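Local coordinates for protein putative cytosine/guanine deaminase (PDB 2PAJ) that catalyses the hydrolytic deamination of 2-amino-4-hydroxypteridines such as isoxanthopterin to 2,4-dihydroxypteridines, with release of ammonium, in a zinc-dependent amidohydrolase barrel, at residues A135-V140 with A218-L223; L166-A171 with A195-L200; R418-R423 with R440-A445. All coordinates share one frame; numbering follows the deposited sequence.

Contact 1: A135-V140 with A218-L223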
loop_
_atom_site.group_PDB
_atom_site.type_symbol
_atom_site.label_atom_id
_atom_site.label_comp_id
_atom_site.label_asym_id
_atom_site.label_seq_id
_atom_site.Cartn_x
_atom_site.Cartn_y
_atom_site.Cartn_z
ATOM N N ALA A 135 1.323 -1.547 2.553
ATOM C CA ALA A 135 2.552 -1.003 3.098
ATOM C C ALA A 135 2.125 0.045 4.112
ATOM O O ALA A 135 1.403 0.985 3.771
ATOM C CB ALA A 135 3.403 -0.367 1.997
ATOM N N ASP A 136 2.529 -0.134 5.366
ATOM C CA ASP A 136 2.178 0.831 6.391
ATOM C C ASP A 136 3.398 1.601 6.881
ATOM O O ASP A 136 4.435 1.012 7.182
ATOM C CB ASP A 136 1.489 0.145 7.571
ATOM C CG ASP A 136 1.132 1.128 8.679
ATOM O OD1 ASP A 136 0.389 2.100 8.410
ATOM O OD2 ASP A 136 1.602 0.939 9.822
ATOM N N HIS A 137 3.263 2.926 6.927
ATOM C CA HIS A 137 4.322 3.809 7.400
ATOM C C HIS A 137 4.022 3.968 8.882
ATOM O O HIS A 137 3.442 4.963 9.318
ATOM C CB HIS A 137 4.262 5.168 6.688
ATOM C CG HIS A 137 5.466 6.028 6.927
ATOM N ND1 HIS A 137 5.574 7.312 6.438
ATOM C CD2 HIS A 137 6.619 5.783 7.592
ATOM C CE1 HIS A 137 6.739 7.822 6.790
ATOM N NE2 HIS A 137 7.391 6.915 7.492
ATOM N N ASN A 138 4.397 2.947 9.644
ATOM C CA ASN A 138 4.166 2.917 11.079
ATOM C C ASN A 138 5.193 3.758 11.821
ATOM O O ASN A 138 6.397 3.642 11.588
ATOM C CB ASN A 138 4.189 1.467 11.578
ATOM C CG ASN A 138 3.932 1.357 13.070
ATOM O OD1 ASN A 138 3.277 2.218 13.664
ATOM N ND2 ASN A 138 4.419 0.278 13.678
ATOM N N TYR A 139 4.714 4.637 12.696
ATOM C CA TYR A 139 5.635 5.462 13.449
ATOM C C TYR A 139 5.301 5.571 14.917
ATOM O O TYR A 139 5.773 6.476 15.623
ATOM C CB TYR A 139 5.818 6.839 12.804
ATOM C CG TYR A 139 4.582 7.673 12.645
ATOM C CD1 TYR A 139 3.948 8.238 13.750
ATOM C CD2 TYR A 139 4.103 7.972 11.376
ATOM C CE1 TYR A 139 2.879 9.085 13.599
ATOM C CE2 TYR A 139 3.035 8.816 11.201
ATOM C CZ TYR A 139 2.425 9.372 12.316
ATOM O OH TYR A 139 1.361 10.215 12.148
ATOM N N VAL A 140 4.498 4.630 15.393
ATOM C CA VAL A 140 4.225 4.620 16.813
ATOM C C VAL A 140 5.320 3.728 17.427
ATOM O O VAL A 140 5.289 2.493 17.355
ATOM C CB VAL A 140 2.794 4.111 17.147
ATOM C CG1 VAL A 140 1.871 4.395 15.974
ATOM C CG2 VAL A 140 2.793 2.655 17.524
ATOM N N ALA A 218 12.301 3.778 7.248
ATOM C CA ALA A 218 11.394 4.893 6.966
ATOM C C ALA A 218 11.191 6.035 7.970
ATOM O O ALA A 218 10.079 6.244 8.462
ATOM C CB ALA A 218 10.027 4.323 6.591
ATOM N N PRO A 219 12.245 6.806 8.265
ATOM C CA PRO A 219 12.084 7.918 9.211
ATOM C C PRO A 219 10.930 8.819 8.728
ATOM O O PRO A 219 10.998 9.377 7.632
ATOM C CB PRO A 219 13.435 8.624 9.136
ATOM C CG PRO A 219 14.383 7.500 8.805
ATOM C CD PRO A 219 13.628 6.722 7.765
ATOM N N THR A 220 9.887 8.963 9.542
ATOM C CA THR A 220 8.707 9.757 9.174
ATOM C C THR A 220 8.896 10.881 8.144
ATOM O O THR A 220 8.563 10.707 6.972
ATOM C CB THR A 220 8.045 10.329 10.420
ATOM O OG1 THR A 220 8.127 9.359 11.475
ATOM C CG2 THR A 220 6.568 10.628 10.132
ATOM N N THR A 221 9.395 12.033 8.584
ATOM C CA THR A 221 9.652 13.159 7.679
ATOM C C THR A 221 11.150 13.381 7.731
ATOM O O THR A 221 11.650 14.216 8.475
ATOM C CB THR A 221 8.926 14.443 8.122
ATOM O OG1 THR A 221 7.546 14.144 8.354
ATOM C CG2 THR A 221 9.031 15.520 7.034
ATOM N N VAL A 222 11.852 12.602 6.928
ATOM C CA VAL A 222 13.301 12.621 6.868
ATOM C C VAL A 222 14.007 13.982 7.031
ATOM O O VAL A 222 15.099 14.045 7.599
ATOM C CB VAL A 222 13.772 11.915 5.568
ATOM C CG1 VAL A 222 13.956 12.920 4.446
ATOM C CG2 VAL A 222 15.024 11.116 5.837
ATOM N N LEU A 223 13.413 15.068 6.549
ATOM C CA LEU A 223 14.064 16.368 6.698
ATOM C C LEU A 223 13.757 17.018 8.044
ATOM O O LEU A 223 14.119 18.167 8.274
ATOM C CB LEU A 223 13.647 17.322 5.579
ATOM C CG LEU A 223 13.877 16.864 4.142
ATOM C CD1 LEU A 223 13.479 17.986 3.188
ATOM C CD2 LEU A 223 15.337 16.481 3.940
#
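His137 and Tyr139 meet the loop 218-223 at two levels, one buried beside the metal centre and one partly open. In the inner part the His137 ring points edge-first at the loop. Its NE2 is within hydrogen-bonding distance of Ala218 O (2.9 Å), though the bond is doubtful in detail because that oxygen is less surely placed. Thr220 O lies in the same ring plane, 3.4 Å from His137 CE1, and Ala218 CB rests 3.8 Å from His137 CD2. CG of His137 stands anti to the backbone N (chi1 -169°); the NE2 and CE1 edge of the ring reaches the loop. The outer part is looser, a van der Waals contact without a hydrogen bond between the two side chains: Thr220 CG2 approaches Tyr139 CD2 at 3.8 Å, obliquely to the ring, and the hydroxyl OG1 of Thr220 lies near Tyr139 CB. Both residues are partly exposed, and Tyr139 adjoins Gln81, which probably binds substrate. His137 also packs against the rings of the zinc ligands His76 and His248, consistent with a second-shell position. The contact lies at the C-terminal ends of strands 131-136 and 213-217 in the amidohydrolase TIM barrel, with strand 163-168 between them and Leu167 touching both His137 and Ala218.

Contact 2: L166-A171 with A195-L200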
loop_
_atom_site.group_PDB
_atom_site.type_symbol
_atom_site.label_atom_id
_atom_site.label_comp_id
_atom_site.label_asym_id
_atom_site.label_seq_id
_atom_site.Cartn_x
_atom_site.Cartn_y
_atom_site.Cartn_z
ATOM N N LEU A 166 6.473 -3.495 6.091
ATOM C CA LEU A 166 6.646 -2.593 7.222
ATOM C C LEU A 166 7.575 -1.427 6.910
ATOM O O LEU A 166 8.731 -1.620 6.540
ATOM C CB LEU A 166 7.183 -3.358 8.431
ATOM C CG LEU A 166 7.458 -2.514 9.680
ATOM C CD1 LEU A 166 6.194 -1.784 10.111
ATOM C CD2 LEU A 166 7.982 -3.404 10.791
ATOM N N LEU A 167 7.054 -0.216 7.061
ATOM C CA LEU A 167 7.825 0.995 6.816
ATOM C C LEU A 167 8.122 1.591 8.200
ATOM O O LEU A 167 7.463 2.525 8.648
ATOM C CB LEU A 167 7.010 1.983 5.971
ATOM C CG LEU A 167 6.290 1.466 4.721
ATOM C CD1 LEU A 167 5.596 2.625 4.029
ATOM C CD2 LEU A 167 7.279 0.807 3.795
ATOM N N ARG A 168 9.125 1.024 8.864
ATOM C CA ARG A 168 9.532 1.419 10.208
ATOM C C ARG A 168 9.890 2.894 10.284
ATOM O O ARG A 168 10.962 3.304 9.853
ATOM C CB ARG A 168 10.720 0.549 10.643
ATOM C CG ARG A 168 10.804 0.229 12.133
ATOM C CD ARG A 168 11.138 1.452 12.977
ATOM N NE ARG A 168 11.398 1.099 14.372
ATOM C CZ ARG A 168 11.685 1.977 15.327
ATOM N NH1 ARG A 168 11.753 3.268 15.042
ATOM N NH2 ARG A 168 11.889 1.565 16.569
ATOM N N GLY A 169 8.981 3.684 10.846
ATOM C CA GLY A 169 9.207 5.111 10.960
ATOM C C GLY A 169 9.672 5.559 12.327
ATOM O O GLY A 169 9.855 4.745 13.227
ATOM N N GLY A 170 9.866 6.862 12.481
ATOM C CA GLY A 170 10.300 7.393 13.758
ATOM C C GLY A 170 11.136 8.653 13.647
ATOM O O GLY A 170 11.313 9.218 12.565
ATOM N N ALA A 171 11.644 9.104 14.785
ATOM C CA ALA A 171 12.476 10.293 14.819
ATOM C C ALA A 171 13.467 10.256 15.964
ATOM O O ALA A 171 13.274 9.559 16.957
ATOM C CB ALA A 171 11.612 11.541 14.925
ATOM N N ALA A 195 19.166 -0.364 15.938
ATOM C CA ALA A 195 19.152 -1.680 16.544
ATOM C C ALA A 195 17.865 -2.419 16.205
ATOM O O ALA A 195 17.885 -3.587 15.807
ATOM C CB ALA A 195 19.302 -1.550 18.057
ATOM N N ASP A 196 16.747 -1.721 16.345
ATOM C CA ASP A 196 15.448 -2.313 16.087
ATOM C C ASP A 196 15.305 -2.815 14.671
ATOM O O ASP A 196 14.763 -3.896 14.433
ATOM C CB ASP A 196 14.347 -1.304 16.370
ATOM C CG ASP A 196 13.007 -1.965 16.575
ATOM O OD1 ASP A 196 11.983 -1.244 16.581
ATOM O OD2 ASP A 196 12.983 -3.208 16.735
ATOM N N ILE A 197 15.799 -2.031 13.729
ATOM C CA ILE A 197 15.706 -2.411 12.339
ATOM C C ILE A 197 16.516 -3.658 12.011
ATOM O O ILE A 197 16.088 -4.495 11.210
ATOM C CB ILE A 197 16.099 -1.231 11.448
ATOM C CG1 ILE A 197 14.907 -0.275 11.351
ATOM C CG2 ILE A 197 16.526 -1.712 10.077
ATOM C CD1 ILE A 197 15.077 0.821 10.345
ATOM N N GLU A 198 17.670 -3.801 12.647
ATOM C CA GLU A 198 18.502 -4.977 12.421
ATOM C C GLU A 198 17.727 -6.190 12.953
ATOM O O GLU A 198 17.665 -7.252 12.326
ATOM C CB GLU A 198 19.836 -4.789 13.141
ATOM C CG GLU A 198 20.537 -3.507 12.696
ATOM C CD GLU A 198 22.011 -3.445 13.082
ATOM O OE1 GLU A 198 22.317 -3.378 14.301
ATOM O OE2 GLU A 198 22.862 -3.459 12.162
ATOM N N ARG A 199 17.100 -5.994 14.105
ATOM C CA ARG A 199 16.301 -7.032 14.720
ATOM C C ARG A 199 15.192 -7.422 13.738
ATOM O O ARG A 199 15.042 -8.596 13.396
ATOM C CB ARG A 199 15.718 -6.509 16.031
ATOM C CG ARG A 199 14.697 -7.415 16.652
ATOM C CD ARG A 199 13.699 -6.596 17.466
ATOM N NE ARG A 199 12.354 -7.177 17.434
ATOM C CZ ARG A 199 11.254 -6.483 17.153
ATOM N NH1 ARG A 199 11.337 -5.184 16.887
ATOM N NH2 ARG A 199 10.069 -7.086 17.118
ATOM N N LEU A 200 14.431 -6.427 13.284
ATOM C CA LEU A 200 13.334 -6.637 12.328
ATOM C C LEU A 200 13.796 -7.189 10.975
ATOM O O LEU A 200 13.132 -8.030 10.369
ATOM C CB LEU A 200 12.593 -5.322 12.091
ATOM C CG LEU A 200 11.871 -4.751 13.310
ATOM C CD1 LEU A 200 11.348 -3.354 12.988
ATOM C CD2 LEU A 200 10.741 -5.703 13.723
#
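Arg168 holds Asp196 in an unusual way, with two nitrogens directed at a single carboxylate oxygen and the guanidinium and carboxylate planes 83° apart. The contact packs strand 163-168 against helix 190-203, a strand and the helix that follows it in the TIM barrel of the amidohydrolase family; strand segment 166-168 and helix segment 195-200 run nearly antiparallel (162°), their axes approaching to 10.8 Å. NH2 of Arg168 makes the shorter bond, 2.8 Å to Asp196 OD1, on the anti lone pair of that oxygen. NE reaches the same OD1 at 3.3 Å from above the carboxylate plane, with a more bent N-H...O angle of 136°. From the arginine's side, OD1 sits at the guanidinium edge, close to its plane. A bend at chi2 turns CD of Arg168 out of the extended line of its chain. The guanidinium is also held by Glu188 and by cation-pi contacts with Tyr141 and Tyr193, so this buried charge has several partners. Nearer the Arg168 backbone, at CG, the contact is apolar. CD1 of Leu200 touches Arg168 CG at 3.7 Å and Leu166 CD2 at 4.0 Å, its side chain crossing each of the other two at about a right angle, while Ile197 CG1 borders the same Arg168 methylene. The other carboxylate oxygen serves the helix itself and extends the salt-bridge network to a second arginine: Arg199 NH1 lies 2.6 Å from Asp196 OD2, on its syn lone pair and in the guanidinium plane.

Contact 3: R418-R423 with R440-A445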
loop_
_atom_site.group_PDB
_atom_site.type_symbol
_atom_site.label_atom_id
_atom_site.label_comp_id
_atom_site.label_asym_id
_atom_site.label_seq_id
_atom_site.Cartn_x
_atom_site.Cartn_y
_atom_site.Cartn_z
ATOM N N ARG A 418 -17.318 -8.512 -9.229
ATOM C CA ARG A 418 -18.644 -8.741 -9.787
ATOM C C ARG A 418 -19.314 -7.362 -9.824
ATOM O O ARG A 418 -19.422 -6.693 -8.794
ATOM C CB ARG A 418 -19.446 -9.717 -8.916
ATOM C CG ARG A 418 -20.837 -10.019 -9.456
ATOM C CD ARG A 418 -21.333 -11.362 -8.971
ATOM N NE ARG A 418 -20.707 -12.473 -9.684
ATOM C CZ ARG A 418 -20.509 -13.670 -9.142
ATOM N NH1 ARG A 418 -20.884 -13.893 -7.886
ATOM N NH2 ARG A 418 -19.956 -14.646 -9.846
ATOM N N LEU A 419 -19.726 -6.925 -11.014
ATOM C CA LEU A 419 -20.362 -5.617 -11.169
ATOM C C LEU A 419 -21.873 -5.758 -11.089
ATOM O O LEU A 419 -22.589 -5.361 -12.001
ATOM C CB LEU A 419 -19.986 -5.004 -12.514
ATOM C CG LEU A 419 -18.507 -4.987 -12.897
ATOM C CD1 LEU A 419 -18.365 -4.390 -14.279
ATOM C CD2 LEU A 419 -17.703 -4.184 -11.887
ATOM N N ASP A 420 -22.351 -6.315 -9.988
ATOM C CA ASP A 420 -23.774 -6.538 -9.785
ATOM C C ASP A 420 -24.536 -5.325 -9.233
ATOM O O ASP A 420 -25.744 -5.395 -8.995
ATOM C CB ASP A 420 -23.934 -7.736 -8.857
ATOM C CG ASP A 420 -23.108 -7.593 -7.596
ATOM O OD1 ASP A 420 -23.474 -6.768 -6.726
ATOM O OD2 ASP A 420 -22.082 -8.296 -7.481
ATOM N N ASP A 421 -23.817 -4.224 -9.023
ATOM C CA ASP A 421 -24.400 -2.982 -8.522
ATOM C C ASP A 421 -24.842 -2.174 -9.737
ATOM O O ASP A 421 -24.135 -2.129 -10.744
ATOM C CB ASP A 421 -23.353 -2.174 -7.751
ATOM C CG ASP A 421 -23.941 -0.943 -7.066
ATOM O OD1 ASP A 421 -24.336 -1.050 -5.889
ATOM O OD2 ASP A 421 -24.016 0.126 -7.702
ATOM N N PRO A 422 -26.017 -1.528 -9.661
ATOM C CA PRO A 422 -26.533 -0.725 -10.769
ATOM C C PRO A 422 -25.636 0.364 -11.349
ATOM O O PRO A 422 -25.863 0.802 -12.469
ATOM C CB PRO A 422 -27.853 -0.172 -10.223
ATOM C CG PRO A 422 -27.772 -0.375 -8.747
ATOM C CD PRO A 422 -27.029 -1.658 -8.605
ATOM N N ARG A 423 -24.623 0.805 -10.614
ATOM C CA ARG A 423 -23.733 1.838 -11.146
ATOM C C ARG A 423 -22.983 1.325 -12.371
ATOM O O ARG A 423 -22.513 2.107 -13.195
ATOM C CB ARG A 423 -22.718 2.293 -10.090
ATOM C CG ARG A 423 -21.874 1.171 -9.457
ATOM C CD ARG A 423 -20.681 1.725 -8.684
ATOM N NE ARG A 423 -20.999 2.993 -8.024
ATOM C CZ ARG A 423 -21.611 3.119 -6.852
ATOM N NH1 ARG A 423 -21.983 2.058 -6.161
ATOM N NH2 ARG A 423 -21.883 4.319 -6.387
ATOM N N ARG A 440 -17.914 0.845 -4.826
ATOM C CA ARG A 440 -16.996 -0.219 -4.458
ATOM C C ARG A 440 -17.487 -1.523 -5.064
ATOM O O ARG A 440 -18.510 -2.061 -4.639
ATOM C CB ARG A 440 -16.934 -0.369 -2.934
ATOM C CG ARG A 440 -16.106 -1.567 -2.478
ATOM C CD ARG A 440 -16.273 -1.911 -1.002
ATOM N NE ARG A 440 -15.910 -3.309 -0.825
ATOM C CZ ARG A 440 -16.786 -4.299 -0.692
ATOM N NH1 ARG A 440 -18.088 -4.048 -0.685
ATOM N NH2 ARG A 440 -16.362 -5.556 -0.632
ATOM N N PRO A 441 -16.771 -2.055 -6.065
ATOM C CA PRO A 441 -17.233 -3.307 -6.656
ATOM C C PRO A 441 -17.217 -4.468 -5.672
ATOM O O PRO A 441 -16.533 -4.439 -4.655
ATOM C CB PRO A 441 -16.294 -3.502 -7.846
ATOM C CG PRO A 441 -15.062 -2.822 -7.420
ATOM C CD PRO A 441 -15.554 -1.578 -6.736
ATOM N N SER A 442 -18.011 -5.475 -5.993
ATOM C CA SER A 442 -18.148 -6.665 -5.178
ATOM C C SER A 442 -16.997 -7.632 -5.464
ATOM O O SER A 442 -16.848 -8.103 -6.588
ATOM C CB SER A 442 -19.508 -7.308 -5.495
ATOM O OG SER A 442 -19.730 -8.514 -4.790
ATOM N N VAL A 443 -16.167 -7.910 -4.457
ATOM C CA VAL A 443 -15.057 -8.848 -4.635
ATOM C C VAL A 443 -15.549 -10.286 -4.475
ATOM O O VAL A 443 -15.639 -10.816 -3.363
ATOM C CB VAL A 443 -13.894 -8.602 -3.628
ATOM C CG1 VAL A 443 -13.001 -7.479 -4.118
ATOM C CG2 VAL A 443 -14.453 -8.261 -2.279
ATOM N N MET A 444 -15.880 -10.912 -5.598
ATOM C CA MET A 444 -16.351 -12.281 -5.554
ATOM C C MET A 444 -15.119 -13.109 -5.238
ATOM O O MET A 444 -15.210 -14.179 -4.647
ATOM C CB MET A 444 -16.978 -12.687 -6.908
ATOM C CG MET A 444 -15.996 -13.149 -7.979
ATOM S SD MET A 444 -15.822 -14.956 -8.043
ATOM C CE MET A 444 -16.403 -15.282 -9.724
ATOM N N ALA A 445 -13.955 -12.589 -5.608
ATOM C CA ALA A 445 -12.718 -13.313 -5.354
ATOM C C ALA A 445 -11.450 -12.464 -5.301
ATOM O O ALA A 445 -11.189 -11.660 -6.187
ATOM C CB ALA A 445 -12.547 -14.403 -6.402
#
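Arg418 and Ser442 form an antiparallel hydrogen-bonded pair, and the backbone carries most of the polar contact. Arg418 N donates to Ser442 O at 2.7 Å, nearly straight at 173°, whereas the return bond from Ser442 N to Arg418 O is weak at 3.4 Å. Beyond Arg418 no further bridge forms between the two segments; Leu419 is the centre of an inverse gamma turn. The apolar contact is a single pair, Leu419 CD2 meeting Pro441 CB at 4.3 Å. Packing of a different kind joins Met444 to the charged end of Arg418: Met444 CE lies 3.6 Å from Arg418 NH2, while Met444 CB stands over one face of that guanidinium, toward its rim. Among the polar side chains, Asp420 OD2 comes within 3.4 Å of Ser442 CB, but the Ser442 hydroxyl is hydrogen-bonded to Asp457. At the exposed end of 418-423, Asp421 OD2 accepts from Arg423 N in an Asx turn and also forms a salt bridge with Arg423 NH1. Arg423 NE is hydrogen-bonded to Ser437 O, next to helix 433-436. Far from the zinc site, the contact joins the end of strand 414-418 to the start of strand 442-448, whose classic bulge at Met444 and Ala445 faces Val416; strand 451-455 flanks 442-448 as its other antiparallel neighbour.

Overall arrangement
Contacts 1 and 2 are buried neighbours, their centres 9 Å apart, and share the barrel wall: strands 131-136 and 163-168 lie side by side, with Leu167 N 2.9 Å from Asp136 O. Contact 1 works at the strand ends beside zinc, with a histidine and backbone carbonyls; contact 2 lies on the strand-helix layer, where ionic and apolar side chains do the joining. Contact 3 is only partly buried and lies on the opposite side of the chain's centre, about 34 Å and 38 Å from the other two, centre to centre. Away from the annotated sites, it relies mainly on backbone strand pairing, with charged residues gathered at its exposed turn.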